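Local coordinates for odorant binding protein OBP69a (Ceratitis capitata, PDB 6HHE) that probably binds and carries small odorant molecules in insect olfaction, as a secreted member of the PBP/GOBP family of odorant-binding proteins, at residues K12-E26 against L115-E124. Sequence-based numbering, arbitrary orientation. Where two conformers were deposited one is given.
Sequences KKLTNLCIKETGVTE and LKLLFTTFSE. With SO4 (sulfate ion), chain B.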
# COMPACT_ATOMS: atom_id res chain seq x y z
N LYS A 12 2.86 -13.66 0.25
CA LYS A 12 2.67 -14.10 1.63
C LYS A 12 3.96 -14.00 2.43
O LYS A 12 3.93 -13.65 3.61
CB LYS A 12 2.12 -15.53 1.64
CG LYS A 12 0.71 -15.65 1.05
CD LYS A 12 -0.39 -15.28 2.06
CE LYS A 12 -0.67 -13.79 2.13
NZ LYS A 12 -1.27 -13.43 3.45
N LYS A 13 5.11 -14.31 1.81
CA LYS A 13 6.39 -14.11 2.48
C LYS A 13 6.57 -12.66 2.87
O LYS A 13 6.97 -12.34 4.00
CB LYS A 13 7.54 -14.56 1.58
CG LYS A 13 7.61 -16.07 1.38
CD LYS A 13 8.86 -16.50 0.63
CE LYS A 13 8.91 -15.93 -0.78
NZ LYS A 13 9.94 -16.61 -1.62
N LEU A 14 6.30 -11.76 1.93
CA LEU A 14 6.43 -10.32 2.18
C LEU A 14 5.50 -9.88 3.31
O LEU A 14 5.91 -9.14 4.23
CB LEU A 14 6.14 -9.58 0.87
CG LEU A 14 6.58 -8.13 0.69
CD1 LEU A 14 6.70 -7.83 -0.79
CD2 LEU A 14 5.56 -7.24 1.28
N THR A 15 4.23 -10.31 3.25
CA THR A 15 3.25 -9.93 4.27
C THR A 15 3.70 -10.38 5.65
O THR A 15 3.59 -9.62 6.62
CB THR A 15 1.88 -10.53 3.94
OG1 THR A 15 1.44 -9.97 2.72
CG2 THR A 15 0.83 -10.22 5.03
N ASN A 16 4.19 -11.62 5.75
CA ASN A 16 4.68 -12.14 7.02
C ASN A 16 5.74 -11.25 7.61
O ASN A 16 5.68 -10.91 8.80
CB ASN A 16 5.28 -13.54 6.85
CG ASN A 16 6.13 -13.98 8.09
OD1 ASN A 16 5.58 -14.20 9.17
ND2 ASN A 16 7.47 -14.11 7.91
N LEU A 17 6.80 -10.97 6.83
CA LEU A 17 7.89 -10.13 7.31
C LEU A 17 7.38 -8.81 7.83
O LEU A 17 7.74 -8.35 8.93
CB LEU A 17 8.91 -9.87 6.19
CG LEU A 17 9.88 -10.95 5.76
CD1 LEU A 17 10.76 -10.36 4.67
CD2 LEU A 17 10.67 -11.42 6.92
N CYS A 18 6.49 -8.18 7.05
CA CYS A 18 6.05 -6.85 7.43
C CYS A 18 5.12 -6.88 8.65
O CYS A 18 5.18 -5.98 9.48
CB CYS A 18 5.37 -6.16 6.25
SG CYS A 18 6.54 -5.58 4.96
N ILE A 19 4.30 -7.92 8.78
CA ILE A 19 3.55 -8.10 10.02
C ILE A 19 4.48 -8.19 11.21
O ILE A 19 4.26 -7.54 12.24
CB ILE A 19 2.63 -9.33 9.92
CG1 ILE A 19 1.50 -9.02 8.96
CG2 ILE A 19 2.12 -9.70 11.31
CD1 ILE A 19 0.66 -10.22 8.60
N LYS A 20 5.54 -9.00 11.11
CA LYS A 20 6.38 -9.22 12.28
C LYS A 20 7.15 -7.95 12.62
O LYS A 20 7.33 -7.63 13.80
CB LYS A 20 7.34 -10.38 12.04
CG LYS A 20 6.66 -11.73 12.01
CD LYS A 20 7.73 -12.82 11.84
CE LYS A 20 7.21 -14.18 12.28
NZ LYS A 20 6.01 -14.53 11.50
N GLU A 21 7.57 -7.22 11.58
CA GLU A 21 8.40 -6.04 11.72
C GLU A 21 7.62 -4.86 12.30
O GLU A 21 8.19 -4.05 13.04
CB GLU A 21 8.98 -5.70 10.34
CG GLU A 21 9.92 -4.52 10.26
CD GLU A 21 10.46 -4.26 8.85
OE1 GLU A 21 10.66 -5.22 8.06
OE2 GLU A 21 10.71 -3.08 8.55
N THR A 22 6.30 -4.74 12.02
CA THR A 22 5.49 -3.61 12.41
C THR A 22 4.55 -3.87 13.58
O THR A 22 4.03 -2.91 14.17
CB THR A 22 4.62 -3.09 11.26
OG1 THR A 22 3.70 -4.11 10.86
CG2 THR A 22 5.50 -2.67 10.10
N GLY A 23 4.28 -5.14 13.90
CA GLY A 23 3.30 -5.41 14.94
C GLY A 23 1.85 -5.15 14.58
O GLY A 23 0.99 -5.20 15.48
N VAL A 24 1.53 -4.91 13.31
CA VAL A 24 0.13 -4.85 12.88
C VAL A 24 -0.58 -6.14 13.24
O VAL A 24 0.01 -7.24 13.18
CB VAL A 24 0.04 -4.55 11.37
CG1 VAL A 24 0.44 -5.76 10.52
CG2 VAL A 24 -1.36 -4.08 10.95
N THR A 25 -1.83 -6.03 13.67
CA THR A 25 -2.61 -7.17 14.11
C THR A 25 -3.82 -7.37 13.20
O THR A 25 -4.27 -6.45 12.49
CB THR A 25 -3.04 -7.01 15.57
OG1 THR A 25 -3.51 -5.68 15.79
CG2 THR A 25 -1.88 -7.25 16.50
N GLU A 26 -4.31 -8.61 13.17
CA GLU A 26 -5.40 -8.98 12.27
C GLU A 26 -6.66 -8.14 12.49
O GLU A 26 -7.39 -7.86 11.53
CB GLU A 26 -5.72 -10.47 12.40
CG GLU A 26 -6.82 -11.00 11.45
CD GLU A 26 -6.51 -10.83 9.95
OE1 GLU A 26 -7.45 -10.88 9.12
OE2 GLU A 26 -5.33 -10.64 9.60
N LEU A 115 -7.74 -1.92 -5.08
CA LEU A 115 -7.19 -1.81 -3.73
C LEU A 115 -7.88 -2.79 -2.78
O LEU A 115 -7.23 -3.32 -1.87
CB LEU A 115 -7.28 -0.36 -3.22
CG LEU A 115 -6.02 0.44 -3.61
CD1 LEU A 115 -4.83 0.04 -2.68
CD2 LEU A 115 -5.64 0.37 -5.07
N LYS A 116 -9.17 -3.07 -2.98
CA LYS A 116 -9.81 -4.09 -2.12
C LYS A 116 -9.19 -5.46 -2.33
O LYS A 116 -8.94 -6.19 -1.36
CB LYS A 116 -11.31 -4.13 -2.39
CG LYS A 116 -12.05 -2.92 -1.81
CD LYS A 116 -13.51 -2.93 -2.26
CE LYS A 116 -14.33 -1.89 -1.50
NZ LYS A 116 -15.80 -1.98 -1.81
N LEU A 117 -8.92 -5.86 -3.58
CA LEU A 117 -8.23 -7.13 -3.80
C LEU A 117 -6.83 -7.12 -3.21
O LEU A 117 -6.41 -8.11 -2.60
CB LEU A 117 -8.18 -7.48 -5.29
CG LEU A 117 -9.57 -7.72 -5.80
CD1 LEU A 117 -9.57 -7.71 -7.31
CD2 LEU A 117 -10.08 -9.05 -5.24
N LEU A 118 -6.08 -6.01 -3.33
CA LEU A 118 -4.74 -6.00 -2.77
C LEU A 118 -4.80 -6.11 -1.26
O LEU A 118 -3.96 -6.77 -0.64
CB LEU A 118 -3.99 -4.73 -3.19
CG LEU A 118 -3.51 -4.65 -4.63
CD1 LEU A 118 -3.09 -3.22 -4.98
CD2 LEU A 118 -2.35 -5.61 -4.90
N PHE A 119 -5.79 -5.49 -0.63
CA PHE A 119 -5.89 -5.58 0.82
C PHE A 119 -6.17 -7.00 1.27
O PHE A 119 -5.69 -7.41 2.34
CB PHE A 119 -6.95 -4.64 1.36
CG PHE A 119 -6.39 -3.42 1.97
CD1 PHE A 119 -5.93 -2.38 1.18
CD2 PHE A 119 -6.25 -3.33 3.33
CE1 PHE A 119 -5.38 -1.25 1.76
CE2 PHE A 119 -5.70 -2.21 3.93
CZ PHE A 119 -5.26 -1.18 3.14
N THR A 120 -6.91 -7.78 0.50
CA THR A 120 -7.07 -9.16 0.93
C THR A 120 -5.74 -9.91 0.77
O THR A 120 -5.39 -10.74 1.61
CB THR A 120 -8.21 -9.84 0.18
OG1 THR A 120 -9.31 -8.93 0.01
CG2 THR A 120 -8.73 -10.98 1.02
N THR A 121 -4.98 -9.56 -0.26
CA THR A 121 -3.70 -10.23 -0.52
C THR A 121 -2.71 -9.95 0.59
O THR A 121 -2.24 -10.87 1.27
CB THR A 121 -3.11 -9.70 -1.84
OG1 THR A 121 -3.95 -10.02 -2.96
CG2 THR A 121 -1.70 -10.23 -2.09
N PHE A 122 -2.39 -8.67 0.78
CA PHE A 122 -1.46 -8.23 1.82
C PHE A 122 -2.18 -8.09 3.15
O PHE A 122 -2.35 -7.00 3.70
CB PHE A 122 -0.79 -6.93 1.39
CG PHE A 122 0.08 -7.08 0.15
CD1 PHE A 122 1.28 -7.77 0.21
CD2 PHE A 122 -0.30 -6.54 -1.07
CE1 PHE A 122 2.08 -7.92 -0.92
CE2 PHE A 122 0.51 -6.69 -2.20
CZ PHE A 122 1.70 -7.37 -2.11
N SER A 123 -2.65 -9.23 3.64
CA SER A 123 -3.41 -9.36 4.87
C SER A 123 -3.09 -10.70 5.50
O SER A 123 -2.74 -11.67 4.81
CB SER A 123 -4.92 -9.25 4.63
OG SER A 123 -5.64 -9.68 5.77
N GLU A 124 -3.24 -10.76 6.82
CA GLU A 124 -2.85 -11.92 7.61
C GLU A 124 -3.95 -12.97 7.59
O GLU A 124 -4.06 -13.73 6.64
CB GLU A 124 -2.55 -11.47 9.05
CG GLU A 124 -1.88 -12.48 9.95
CD GLU A 124 -1.54 -11.86 11.31
OE1 GLU A 124 -1.79 -10.65 11.49
OE2 GLU A 124 -1.04 -12.58 12.19
S SO4 B . -16.38 0.48 0.53
O1 SO4 B . -16.80 1.20 1.75
O2 SO4 B . -16.57 1.44 -0.52
O3 SO4 B . -14.95 0.15 0.69
O4 SO4 B . -17.06 -0.81 0.40
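Lys12 gives its NZ to Ser123 O at 2.7 Å, nearly in line with the carbonyl (C=O...N angle 163°). A lysine suits the place because its chain, bent at chi2 and chi3, brings the ammonium back to a tail that its CB turns away from, although the side chain is poorly ordered. The tail leaves helix 112-121 at Phe122, the centre of an inverse gamma turn. There Thr15, small enough for close approach, sets OG1 at the edge of the Phe122 ring, 3.3 Å from CD1, while this hydroxyl bonds to Ala11 O one turn earlier. Leu14 CD2 meets Phe122 CE1 at 4.2 Å, and the flat phenylalanine ring takes Thr121 CG2 over the centre of one face.

Glu124, itself poorly ordered, passes across the end of Ile19, an isoleucine whose CD1 methyl suits aliphatic carbons: it meets CB at 3.5 Å, then CG and CD. OE1 ends 3.7 Å from Glu26 N. Glu26, an acid suited to the positive first turn of helix 26-35, touches Glu124 CB with OE2, its CG anti to the backbone N and its chain bent back at chi2 (59°). The carboxylates are turned 85° apart; their like charges, OE2 of Glu26 and OE1 of Glu124 4.0 Å apart, probably disfavour each other. With an alanine at Glu26, the wall beside Glu124 CB and Ser123 OG is likely to be lost, opening a gap at the chain end.

The disulfide Cys18-Cys50 ties helix 10-22 to helix 42-55, and Ser123 touches Phe29 of helix 26-35. The C-terminal tail thus lies against the N-terminal helix of an all-helical fold with three interlocked disulfides, characteristic of classical insect odorant-binding proteins.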